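Local atomic coordinates of ribokinase (Giardia lamblia, PDB entry 6WHJ), a protein that probably phosphorylates D-ribose at O-5 with ATP and magnesium, giving D-ribose 5-phosphate for the pentose phosphate pathway and for nucleotide synthesis. Residues C89-S94 / S126-L131; G259-G264 / A311-G316; V282-L287 / A305-F310. All blocks are in the same frame, centred on the assembly; numbering follows the deposited sequence.

Contact 1: residues C89-S94 / S126-L131; sequences CIKQVS and SLVPDL
Lys91 and Leu127 lie alongside each other, their side chains running past one another in opposite directions. Lys91 CB is 3.7 Å from Leu127 CD2. Leu127 CG rests against both CB and CG of the lysine. The CB of Leu127 does not point at the strand, but CG lies anti to the backbone N (chi1 -170°), and the isopropyl end comes near. Leu127 CD2 also meets Val93 CG1 at 3.8 Å, so the leucine spans two residues of the strand. Val93 crosses it at a slant.

From CG onward the lysine passes the loop backbone. Lys91 CG is 3.5 Å from Leu127 O, and Lys91 CE is 3.8 Å from that oxygen. The chain bends at chi2 (-47°), which places CD, and then runs extended. Val128 CG1 lies 3.9 Å from Lys91 CG. Val128 CG1 also meets Cys89 SG at 3.7 Å.

The segment 89-94 includes strand 91-93, which pairs with strand 62-69 at the edge of the large, mostly parallel sheet of the PfkB alpha/beta fold. Ile90 and Gln92 turn the other way, onto helix 72-84. The loop 126-131 leads into helix 131-135 through a type I turn from Val128 to Leu131. Val128 also touches Phe155 of helix 149-165.

Lys91 NZ is 6.5 Å from Asp130 OD2, so the opposite charges are not in contact. The lysine serves here as a hydrocarbon chain. Between these two segments the contact is van der Waals packing, largely of aliphatic groups, and any pull between the two charges is probably weak.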
ATOM      1  N   CYS B  89      25.770  -9.358   5.265  1.00 33.12           N
ATOM      2  CA  CYS B  89      25.368 -10.283   6.327  1.00 36.23           C
ATOM      3  C   CYS B  89      23.893 -10.025   6.669  1.00 33.47           C
ATOM      4  O   CYS B  89      23.527  -9.709   7.798  1.00 34.70           O
ATOM      5  CB  CYS B  89      26.276 -10.199   7.559  1.00 32.44           C
ATOM      6  SG  CYS B  89      26.385  -8.579   8.319  1.00 41.36           S
ATOM      7  N   ILE B  90      23.036 -10.145   5.654  1.00 31.86           N
ATOM      8  CA  ILE B  90      21.593 -10.035   5.845  1.00 31.38           C
ATOM      9  C   ILE B  90      21.122 -11.184   6.730  1.00 32.25           C
ATOM     10  O   ILE B  90      21.157 -12.356   6.332  1.00 32.42           O
ATOM     11  CB  ILE B  90      20.823 -10.018   4.511  1.00 27.81           C
ATOM     12  CG1 ILE B  90      21.310  -8.883   3.609  1.00 28.05           C
ATOM     13  CG2 ILE B  90      19.353  -9.907   4.779  1.00 29.31           C
ATOM     14  CD1 ILE B  90      20.766  -8.940   2.206  1.00 24.73           C
ATOM     15  N   LYS B  91      20.746 -10.860   7.959  1.00 27.01           N
ATOM     16  CA  LYS B  91      20.251 -11.845   8.900  1.00 28.24           C
ATOM     17  C   LYS B  91      18.750 -12.047   8.712  1.00 28.24           C
ATOM     18  O   LYS B  91      17.988 -11.078   8.681  1.00 30.82           O
ATOM     19  CB  LYS B  91      20.565 -11.383  10.320  1.00 30.60           C
ATOM     20  CG  LYS B  91      22.068 -11.329  10.664  1.00 32.34           C
ATOM     21  CD  LYS B  91      22.866 -12.577  10.257  1.00 26.37           C
ATOM     22  CE  LYS B  91      24.363 -12.309  10.448  1.00 35.97           C
ATOM     23  NZ  LYS B  91      25.292 -13.385   9.974  1.00 33.32           N
ATOM     24  N   GLN B  92      18.312 -13.301   8.610  1.00 28.77           N
ATOM     25  CA  GLN B  92      16.886 -13.600   8.519  1.00 30.84           C
ATOM     26  C   GLN B  92      16.348 -13.936   9.909  1.00 28.16           C
ATOM     27  O   GLN B  92      16.848 -14.857  10.558  1.00 35.25           O
ATOM     28  CB  GLN B  92      16.626 -14.742   7.540  1.00 28.34           C
ATOM     29  CG  GLN B  92      16.719 -14.282   6.102  1.00 29.45           C
ATOM     30  CD  GLN B  92      16.260 -15.317   5.091  1.00 33.70           C
ATOM     31  OE1 GLN B  92      16.986 -16.251   4.746  1.00 39.63           O
ATOM     32  NE2 GLN B  92      15.032 -15.142   4.602  1.00 31.06           N
ATOM     33  N   VAL B  93      15.323 -13.202  10.354  1.00 30.94           N
ATOM     34  CA  VAL B  93      14.770 -13.321  11.703  1.00 31.59           C
ATOM     35  C   VAL B  93      13.307 -13.746  11.625  1.00 31.87           C
ATOM     36  O   VAL B  93      12.616 -13.492  10.636  1.00 33.43           O
ATOM     37  CB  VAL B  93      14.899 -12.002  12.508  1.00 27.85           C
ATOM     38  CG1 VAL B  93      16.347 -11.553  12.582  1.00 28.83           C
ATOM     39  CG2 VAL B  93      14.047 -10.922  11.899  1.00 31.30           C
ATOM     40  N   SER B  94      12.835 -14.407  12.681  1.00 34.84           N
ATOM     41  CA  SER B  94      11.458 -14.890  12.738  1.00 34.48           C
ATOM     42  C   SER B  94      10.534 -13.966  13.518  1.00 33.86           C
ATOM     43  O   SER B  94       9.323 -14.223  13.565  1.00 36.92           O
ATOM     44  CB  SER B  94      11.394 -16.296  13.351  1.00 31.08           C
ATOM     45  OG  SER B  94      12.104 -16.342  14.572  1.00 34.04           O
ATOM     46  N   SER B 126      23.939  -6.910  18.300  1.00 31.47           N
ATOM     47  CA  SER B 126      23.983  -8.304  18.744  1.00 31.08           C
ATOM     48  C   SER B 126      23.531  -9.274  17.647  1.00 33.49           C
ATOM     49  O   SER B 126      23.930 -10.446  17.653  1.00 31.75           O
ATOM     50  CB  SER B 126      23.153  -8.468  20.023  1.00 30.40           C
ATOM     51  OG  SER B 126      21.756  -8.391  19.765  1.00 33.54           O
ATOM     52  N   LEU B 127      22.669  -8.829  16.732  1.00 29.45           N
ATOM     53  CA  LEU B 127      22.275  -9.677  15.612  1.00 30.97           C
ATOM     54  C   LEU B 127      23.412  -9.880  14.617  1.00 31.96           C
ATOM     55  O   LEU B 127      23.410 -10.873  13.879  1.00 29.70           O
ATOM     56  CB  LEU B 127      21.065  -9.072  14.895  1.00 29.89           C
ATOM     57  CG  LEU B 127      20.428  -9.987  13.856  1.00 32.53           C
ATOM     58  CD1 LEU B 127      19.906 -11.226  14.561  1.00 26.76           C
ATOM     59  CD2 LEU B 127      19.322  -9.271  13.070  1.00 29.52           C
ATOM     60  N   VAL B 128      24.368  -8.958  14.572  1.00 28.60           N
ATOM     61  CA  VAL B 128      25.497  -9.040  13.650  1.00 34.49           C
ATOM     62  C   VAL B 128      26.762  -8.938  14.495  1.00 34.48           C
ATOM     63  O   VAL B 128      27.482  -7.926  14.440  1.00 32.64           O
ATOM     64  CB  VAL B 128      25.419  -7.953  12.560  1.00 33.44           C
ATOM     65  CG1 VAL B 128      24.446  -8.366  11.477  1.00 32.46           C
ATOM     66  CG2 VAL B 128      24.973  -6.620  13.139  1.00 32.49           C
ATOM     67  N   PRO B 129      27.073  -9.971  15.280  1.00 31.58           N
ATOM     68  CA  PRO B 129      28.135  -9.848  16.290  1.00 34.11           C
ATOM     69  C   PRO B 129      29.521  -9.616  15.717  1.00 39.17           C
ATOM     70  O   PRO B 129      30.416  -9.205  16.468  1.00 36.57           O
ATOM     71  CB  PRO B 129      28.052 -11.183  17.036  1.00 32.09           C
ATOM     72  CG  PRO B 129      27.454 -12.127  16.052  1.00 31.86           C
ATOM     73  CD  PRO B 129      26.469 -11.315  15.289  1.00 36.63           C
ATOM     74  N   ASP B 130      29.748  -9.918  14.437  1.00 38.69           N
ATOM     75  CA  ASP B 130      31.070  -9.804  13.834  1.00 37.93           C
ATOM     76  C   ASP B 130      31.238  -8.531  13.025  1.00 34.68           C
ATOM     77  O   ASP B 130      32.174  -8.431  12.225  1.00 35.42           O
ATOM     78  CB  ASP B 130      31.351 -11.034  12.975  1.00 38.40           C
ATOM     79  CG  ASP B 130      31.447 -12.291  13.806  1.00 42.94           C
ATOM     80  OD1 ASP B 130      32.179 -12.263  14.817  1.00 39.40           O
ATOM     81  OD2 ASP B 130      30.766 -13.286  13.475  1.00 52.11           O
ATOM     82  N   LEU B 131      30.382  -7.537  13.256  1.00 33.24           N
ATOM     83  CA  LEU B 131      30.452  -6.301  12.490  1.00 29.34           C
ATOM     84  C   LEU B 131      31.733  -5.537  12.790  1.00 31.76           C
ATOM     85  O   LEU B 131      32.321  -4.929  11.889  1.00 33.07           O
ATOM     86  CB  LEU B 131      29.234  -5.437  12.805  1.00 32.19           C
ATOM     87  CG  LEU B 131      29.162  -4.021  12.231  1.00 28.24           C
ATOM     88  CD1 LEU B 131      29.122  -4.083  10.713  1.00 33.38           C
ATOM     89  CD2 LEU B 131      27.949  -3.301  12.776  1.00 22.88           C
TER

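Contact 2: residues G259-G264 / A311-G316; sequences GIYSHG and ASVAAG
The loop after strand 255-258 packs on helix 301-318, where the Tyr261 ring lies against Val313. Val313 CG1 sits over one face of the ring in a CH-pi contact. Val313 CG1 is 4.2 Å from the Tyr261 ring centroid and 19° off the normal, offset toward the rim on the CD2 and CE2 side. The second methyl, Val313 CG2, meets Tyr261 CG at 4.0 Å. Tyr261 CG is anti to its backbone N (chi1 162°), which places CG beside Val313. Ser312 O and Gly316 CA lie near the ring plane at its edge.

Helix 301-318 is one of the helices packed on the central sheet of the PfkB fold. The loop here leads on toward helix 272-287, whose start carries Asp274, the predicted proton acceptor. His263 lies near Arg321, a predicted potassium site residue, and Gly259 lies near Gly244 of the predicted ATP site. Tyr261 and Val313 both touch Ala337 of helix 331-341.

Gly316 has no side chain, and the loop backbone comes close to it. Gly316 CA makes a CA-H...O contact with Tyr261 O at 3.2 Å. One water joins the two backbones, accepting from His263 N at 2.9 Å and donating to Gly316 O at 2.8 Å. His263 CB also packs on Gly316 O. Tyr261 OH and His263 ND1 share a hydrogen bond of 2.8 Å. Tyr261 CZ lies in the plane of the imidazole at its edge. Ser312 OG lies 3.6 Å from Gly259 O. The serine hydroxyl has its hydrogen bond with Ala308 O of its own helix.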
ATOM      1  N   GLY B 259      26.783  21.516  -9.193  1.00 29.12           N
ATOM      2  CA  GLY B 259      25.555  21.542  -9.956  1.00 29.90           C
ATOM      3  C   GLY B 259      25.109  20.162 -10.409  1.00 32.16           C
ATOM      4  O   GLY B 259      25.856  19.185 -10.389  1.00 33.10           O
ATOM      5  N   ILE B 260      23.842  20.083 -10.820  1.00 33.81           N
ATOM      6  CA  ILE B 260      23.345  18.848 -11.401  1.00 34.96           C
ATOM      7  C   ILE B 260      24.080  18.577 -12.706  1.00 34.85           C
ATOM      8  O   ILE B 260      24.594  19.487 -13.367  1.00 35.63           O
ATOM      9  CB  ILE B 260      21.822  18.888 -11.642  1.00 34.28           C
ATOM     10  CG1 ILE B 260      21.471  19.946 -12.682  1.00 34.04           C
ATOM     11  CG2 ILE B 260      21.050  19.105 -10.350  1.00 30.79           C
ATOM     12  CD1 ILE B 260      19.990  20.009 -12.988  1.00 44.38           C
ATOM     13  N   TYR B 261      24.151  17.304 -13.067  1.00 35.07           N
ATOM     14  CA  TYR B 261      24.534  16.881 -14.403  1.00 34.55           C
ATOM     15  C   TYR B 261      23.271  16.404 -15.098  1.00 35.62           C
ATOM     16  O   TYR B 261      22.626  15.459 -14.632  1.00 38.68           O
ATOM     17  CB  TYR B 261      25.580  15.770 -14.355  1.00 36.09           C
ATOM     18  CG  TYR B 261      25.698  15.003 -15.643  1.00 38.56           C
ATOM     19  CD1 TYR B 261      26.448  15.500 -16.701  1.00 37.44           C
ATOM     20  CD2 TYR B 261      25.060  13.776 -15.807  1.00 39.11           C
ATOM     21  CE1 TYR B 261      26.557  14.795 -17.892  1.00 40.97           C
ATOM     22  CE2 TYR B 261      25.164  13.067 -16.992  1.00 39.44           C
ATOM     23  CZ  TYR B 261      25.913  13.582 -18.030  1.00 41.03           C
ATOM     24  OH  TYR B 261      26.018  12.877 -19.206  1.00 41.42           O
ATOM     25  N   SER B 262      22.901  17.066 -16.186  1.00 39.51           N
ATOM     26  CA  SER B 262      21.720  16.669 -16.936  1.00 39.68           C
ATOM     27  C   SER B 262      22.138  15.708 -18.038  1.00 40.36           C
ATOM     28  O   SER B 262      22.906  16.077 -18.928  1.00 41.83           O
ATOM     29  CB  SER B 262      20.995  17.874 -17.525  1.00 41.20           C
ATOM     30  OG  SER B 262      19.873  17.431 -18.274  1.00 43.24           O
ATOM     31  N   HIS B 263      21.629  14.482 -17.971  1.00 40.11           N
ATOM     32  CA  HIS B 263      21.954  13.448 -18.942  1.00 44.05           C
ATOM     33  C   HIS B 263      20.934  13.348 -20.066  1.00 47.83           C
ATOM     34  O   HIS B 263      21.250  12.795 -21.124  1.00 51.61           O
ATOM     35  CB  HIS B 263      22.066  12.090 -18.237  1.00 45.20           C
ATOM     36  CG  HIS B 263      22.657  11.010 -19.088  1.00 46.47           C
ATOM     37  ND1 HIS B 263      23.968  11.035 -19.517  1.00 41.30           N
ATOM     38  CD2 HIS B 263      22.118   9.869 -19.583  1.00 46.25           C
ATOM     39  CE1 HIS B 263      24.208   9.958 -20.244  1.00 43.70           C
ATOM     40  NE2 HIS B 263      23.103   9.234 -20.300  1.00 46.19           N
ATOM     41  N   GLY B 264      19.735  13.874 -19.862  1.00 50.12           N
ATOM     42  CA  GLY B 264      18.663  13.728 -20.820  1.00 48.01           C
ATOM     43  C   GLY B 264      17.333  13.927 -20.121  1.00 49.37           C
ATOM     44  O   GLY B 264      17.276  14.362 -18.972  1.00 53.10           O
ATOM     45  N   ALA B 311      29.017  11.845  -8.018  1.00 31.44           N
ATOM     46  CA  ALA B 311      27.681  11.412  -7.617  1.00 30.76           C
ATOM     47  C   ALA B 311      26.608  12.119  -8.429  1.00 30.46           C
ATOM     48  O   ALA B 311      25.568  11.524  -8.733  1.00 32.89           O
ATOM     49  CB  ALA B 311      27.472  11.646  -6.121  1.00 27.68           C
ATOM     50  N   SER B 312      26.837  13.390  -8.782  1.00 28.94           N
ATOM     51  CA  SER B 312      25.875  14.116  -9.615  1.00 33.79           C
ATOM     52  C   SER B 312      25.717  13.469 -10.989  1.00 32.75           C
ATOM     53  O   SER B 312      24.596  13.295 -11.476  1.00 33.66           O
ATOM     54  CB  SER B 312      26.300  15.579  -9.765  1.00 31.42           C
ATOM     55  OG  SER B 312      26.378  16.205  -8.501  1.00 36.84           O
ATOM     56  N   VAL B 313      26.830  13.089 -11.620  1.00 29.74           N
ATOM     57  CA  VAL B 313      26.764  12.482 -12.943  1.00 33.25           C
ATOM     58  C   VAL B 313      25.998  11.167 -12.874  1.00 37.54           C
ATOM     59  O   VAL B 313      25.159  10.873 -13.738  1.00 35.97           O
ATOM     60  CB  VAL B 313      28.187  12.298 -13.510  1.00 38.22           C
ATOM     61  CG1 VAL B 313      28.172  11.524 -14.829  1.00 39.85           C
ATOM     62  CG2 VAL B 313      28.867  13.649 -13.692  1.00 37.32           C
ATOM     63  N   ALA B 314      26.261  10.359 -11.841  1.00 36.83           N
ATOM     64  CA  ALA B 314      25.538   9.103 -11.693  1.00 35.59           C
ATOM     65  C   ALA B 314      24.058   9.342 -11.421  1.00 36.59           C
ATOM     66  O   ALA B 314      23.198   8.667 -12.000  1.00 37.78           O
ATOM     67  CB  ALA B 314      26.168   8.262 -10.588  1.00 33.35           C
ATOM     68  N   ALA B 315      23.735  10.304 -10.555  1.00 35.85           N
ATOM     69  CA  ALA B 315      22.330  10.603 -10.293  1.00 37.07           C
ATOM     70  C   ALA B 315      21.656  11.197 -11.524  1.00 38.61           C
ATOM     71  O   ALA B 315      20.489  10.892 -11.812  1.00 39.28           O
ATOM     72  CB  ALA B 315      22.202  11.548  -9.098  1.00 29.68           C
ATOM     73  N   GLY B 316      22.382  12.023 -12.277  1.00 35.76           N
ATOM     74  CA  GLY B 316      21.814  12.586 -13.487  1.00 37.84           C
ATOM     75  C   GLY B 316      21.507  11.537 -14.536  1.00 41.22           C
ATOM     76  O   GLY B 316      20.586  11.707 -15.337  1.00 46.12           O
TER
HETATM   77  O   HOH W   1      19.416  14.130 -16.118  1.00 39.59           O

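Contact 3: residues V282-L287 / A305-F310; sequences VRLMEL and AEAARF
Arg283 has two roles against Glu306 and Phe310: its carbon chain packs on the phenylalanine, and its guanidinium pairs with acids of both helices. Arg283 CD lies over one face of the Phe310 ring in a CH-pi contact, 4.0 Å from the centroid and offset toward the rim. Arg283 CB meets Phe310 CD2 at 3.4 Å. The two side chains cross at about a right angle. Phe310 CG is anti to its backbone N (chi1 179°), which places CG against the arginine chain.

At the far end, Arg283 NH2 makes a weak hydrogen bond of 3.1 Å to Glu306 OE1, within a salt bridge. The guanidinium and carboxylate planes are 65° apart. Arg283 NH1 donates to the anti lone pair of Glu286 OE1 at 3.1 Å, with that oxygen tilted out of the guanidinium plane. That oxygen also forms a salt bridge with Arg331, and two arginines would probably stabilise the charged form of Glu286.

Leu287 CD2 lies over one face of the guanidinium, toward its rim, and touches Glu306 OE1 at 3.6 Å. Ala307 CB fits against Leu284 N at 3.8 Å and near Leu284 CD1 and Leu287 CD1.

The axes of segments 282-287 and 305-310 approach to 8.4 Å, with N-to-C directions 141° apart. Such roughly antiparallel packing of two helices belongs to the helical layer beside the central sheet of the PfkB alpha/beta fold.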
ATOM      1  N   VAL B 282      31.127   5.632  -3.120  1.00 28.30           N
ATOM      2  CA  VAL B 282      32.079   4.901  -3.954  1.00 29.97           C
ATOM      3  C   VAL B 282      33.269   5.787  -4.300  1.00 30.44           C
ATOM      4  O   VAL B 282      34.425   5.414  -4.073  1.00 33.75           O
ATOM      5  CB  VAL B 282      31.390   4.353  -5.219  1.00 31.27           C
ATOM      6  CG1 VAL B 282      32.425   3.939  -6.254  1.00 30.59           C
ATOM      7  CG2 VAL B 282      30.519   3.169  -4.854  1.00 31.52           C
ATOM      8  N   ARG B 283      32.999   6.986  -4.831  1.00 29.86           N
ATOM      9  CA  ARG B 283      34.078   7.896  -5.215  1.00 31.31           C
ATOM     10  C   ARG B 283      34.843   8.416  -4.008  1.00 31.47           C
ATOM     11  O   ARG B 283      36.057   8.625  -4.092  1.00 34.21           O
ATOM     12  CB  ARG B 283      33.524   9.073  -6.010  1.00 30.70           C
ATOM     13  CG  ARG B 283      34.570   9.832  -6.804  1.00 30.87           C
ATOM     14  CD  ARG B 283      35.276   8.931  -7.791  1.00 33.62           C
ATOM     15  NE  ARG B 283      36.392   9.626  -8.423  1.00 36.58           N
ATOM     16  CZ  ARG B 283      37.643   9.177  -8.458  1.00 36.37           C
ATOM     17  NH1 ARG B 283      37.954   8.004  -7.917  1.00 35.64           N
ATOM     18  NH2 ARG B 283      38.576   9.898  -9.062  1.00 35.34           N
ATOM     19  N   LEU B 284      34.157   8.634  -2.886  1.00 29.73           N
ATOM     20  CA  LEU B 284      34.839   9.057  -1.671  1.00 30.54           C
ATOM     21  C   LEU B 284      35.832   7.998  -1.227  1.00 34.68           C
ATOM     22  O   LEU B 284      36.995   8.299  -0.934  1.00 33.89           O
ATOM     23  CB  LEU B 284      33.815   9.338  -0.579  1.00 29.76           C
ATOM     24  CG  LEU B 284      34.234  10.163   0.628  1.00 31.76           C
ATOM     25  CD1 LEU B 284      34.885  11.446   0.164  1.00 33.28           C
ATOM     26  CD2 LEU B 284      33.000  10.472   1.462  1.00 33.12           C
ATOM     27  N   MET B 285      35.393   6.739  -1.212  1.00 35.16           N
ATOM     28  CA  MET B 285      36.263   5.638  -0.821  1.00 33.78           C
ATOM     29  C   MET B 285      37.439   5.489  -1.778  1.00 35.38           C
ATOM     30  O   MET B 285      38.547   5.147  -1.351  1.00 36.98           O
ATOM     31  CB  MET B 285      35.453   4.338  -0.753  1.00 31.66           C
ATOM     32  CG  MET B 285      36.243   3.112  -0.317  1.00 35.12           C
ATOM     33  SD  MET B 285      36.971   2.238  -1.727  1.00 39.76           S
ATOM     34  CE  MET B 285      35.493   1.861  -2.660  1.00 34.99           C
ATOM     35  N   GLU B 286      37.226   5.758  -3.068  1.00 37.97           N
ATOM     36  CA  GLU B 286      38.309   5.608  -4.035  1.00 36.72           C
ATOM     37  C   GLU B 286      39.338   6.717  -3.891  1.00 41.46           C
ATOM     38  O   GLU B 286      40.543   6.467  -3.988  1.00 42.54           O
ATOM     39  CB  GLU B 286      37.751   5.579  -5.455  1.00 32.14           C
ATOM     40  CG  GLU B 286      37.081   4.273  -5.818  1.00 35.95           C
ATOM     41  CD  GLU B 286      36.342   4.333  -7.145  1.00 39.67           C
ATOM     42  OE1 GLU B 286      36.343   5.410  -7.785  1.00 36.14           O
ATOM     43  OE2 GLU B 286      35.784   3.288  -7.558  1.00 41.76           O
ATOM     44  N   LEU B 287      38.883   7.949  -3.640  1.00 40.54           N
ATOM     45  CA  LEU B 287      39.819   9.057  -3.484  1.00 42.06           C
ATOM     46  C   LEU B 287      40.691   8.891  -2.244  1.00 45.56           C
ATOM     47  O   LEU B 287      41.809   9.417  -2.201  1.00 50.52           O
ATOM     48  CB  LEU B 287      39.054  10.381  -3.430  1.00 38.14           C
ATOM     49  CG  LEU B 287      38.352  10.792  -4.729  1.00 36.12           C
ATOM     50  CD1 LEU B 287      37.439  11.982  -4.500  1.00 32.97           C
ATOM     51  CD2 LEU B 287      39.349  11.071  -5.855  1.00 34.66           C
ATOM     52  N   ALA B 305      34.315  17.579  -2.745  1.00 30.85           N
ATOM     53  CA  ALA B 305      33.658  18.124  -3.928  1.00 33.63           C
ATOM     54  C   ALA B 305      33.815  17.198  -5.128  1.00 34.05           C
ATOM     55  O   ALA B 305      32.857  16.993  -5.881  1.00 32.22           O
ATOM     56  CB  ALA B 305      34.209  19.511  -4.252  1.00 32.86           C
ATOM     57  N   GLU B 306      34.996  16.593  -5.304  1.00 32.84           N
ATOM     58  CA  GLU B 306      35.177  15.702  -6.444  1.00 32.84           C
ATOM     59  C   GLU B 306      34.291  14.466  -6.326  1.00 31.76           C
ATOM     60  O   GLU B 306      33.737  13.994  -7.325  1.00 31.81           O
ATOM     61  CB  GLU B 306      36.647  15.306  -6.600  1.00 32.67           C
ATOM     62  CG  GLU B 306      36.872  14.430  -7.833  1.00 32.87           C
ATOM     63  CD  GLU B 306      38.311  14.002  -8.035  1.00 40.79           C
ATOM     64  OE1 GLU B 306      38.527  12.996  -8.747  1.00 42.77           O
ATOM     65  OE2 GLU B 306      39.225  14.671  -7.500  1.00 43.99           O
ATOM     66  N   ALA B 307      34.130  13.936  -5.113  1.00 30.95           N
ATOM     67  CA  ALA B 307      33.229  12.805  -4.923  1.00 29.53           C
ATOM     68  C   ALA B 307      31.792  13.180  -5.270  1.00 26.92           C
ATOM     69  O   ALA B 307      31.058  12.384  -5.863  1.00 26.56           O
ATOM     70  CB  ALA B 307      33.331  12.294  -3.484  1.00 27.37           C
ATOM     71  N   ALA B 308      31.382  14.406  -4.940  1.00 30.35           N
ATOM     72  CA  ALA B 308      30.016  14.833  -5.228  1.00 29.68           C
ATOM     73  C   ALA B 308      29.794  15.119  -6.713  1.00 30.91           C
ATOM     74  O   ALA B 308      28.691  14.879  -7.221  1.00 28.95           O
ATOM     75  CB  ALA B 308      29.668  16.064  -4.388  1.00 30.12           C
ATOM     76  N   ARG B 309      30.822  15.600  -7.430  1.00 26.90           N
ATOM     77  CA  ARG B 309      30.693  15.743  -8.880  1.00 30.84           C
ATOM     78  C   ARG B 309      30.423  14.395  -9.528  1.00 30.06           C
ATOM     79  O   ARG B 309      29.578  14.278 -10.422  1.00 31.91           O
ATOM     80  CB  ARG B 309      31.954  16.364  -9.489  1.00 29.35           C
ATOM     81  CG  ARG B 309      32.107  17.857  -9.286  1.00 33.79           C
ATOM     82  CD  ARG B 309      33.302  18.406 -10.081  1.00 43.49           C
ATOM     83  NE  ARG B 309      34.592  18.244  -9.400  1.00 44.33           N
ATOM     84  CZ  ARG B 309      35.085  19.112  -8.520  1.00 39.18           C
ATOM     85  NH1 ARG B 309      34.397  20.201  -8.201  1.00 38.14           N
ATOM     86  NH2 ARG B 309      36.258  18.890  -7.951  1.00 36.81           N
ATOM     87  N   PHE B 310      31.127  13.363  -9.071  1.00 26.46           N
ATOM     88  CA  PHE B 310      30.899  12.013  -9.559  1.00 30.02           C
ATOM     89  C   PHE B 310      29.483  11.559  -9.235  1.00 31.00           C
ATOM     90  O   PHE B 310      28.776  11.032 -10.102  1.00 30.30           O
ATOM     91  CB  PHE B 310      31.951  11.101  -8.926  1.00 32.12           C
ATOM     92  CG  PHE B 310      31.859   9.656  -9.310  1.00 29.92           C
ATOM     93  CD1 PHE B 310      32.531   9.180 -10.418  1.00 34.02           C
ATOM     94  CD2 PHE B 310      31.174   8.757  -8.512  1.00 28.90           C
ATOM     95  CE1 PHE B 310      32.480   7.835 -10.751  1.00 35.50           C
ATOM     96  CE2 PHE B 310      31.124   7.421  -8.837  1.00 29.55           C
ATOM     97  CZ  PHE B 310      31.771   6.959  -9.956  1.00 34.60           C
TER

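How the contacts relate
The contacts occupy two distant parts of one PfkB fold. Contact 1 comes first along the chain, at edge strand 91-93 of the large sheet. Contact 2 joins the loop after strand 255-258, the other outermost strand, to helix 301-318. Their centres are about 35 Å apart, on opposite sides of the chain's centre. Contact 3 lies about 30 Å from contact 1 and about 14 Å from contact 2, centre to centre. Contacts 2 and 3 share helix 301-318, where 305-310 runs directly into 311-316. Both segments of contact 3 fall between those of contact 2 in sequence. This one helix thus links helix 272-287 to the loop near the predicted ATP and potassium sites.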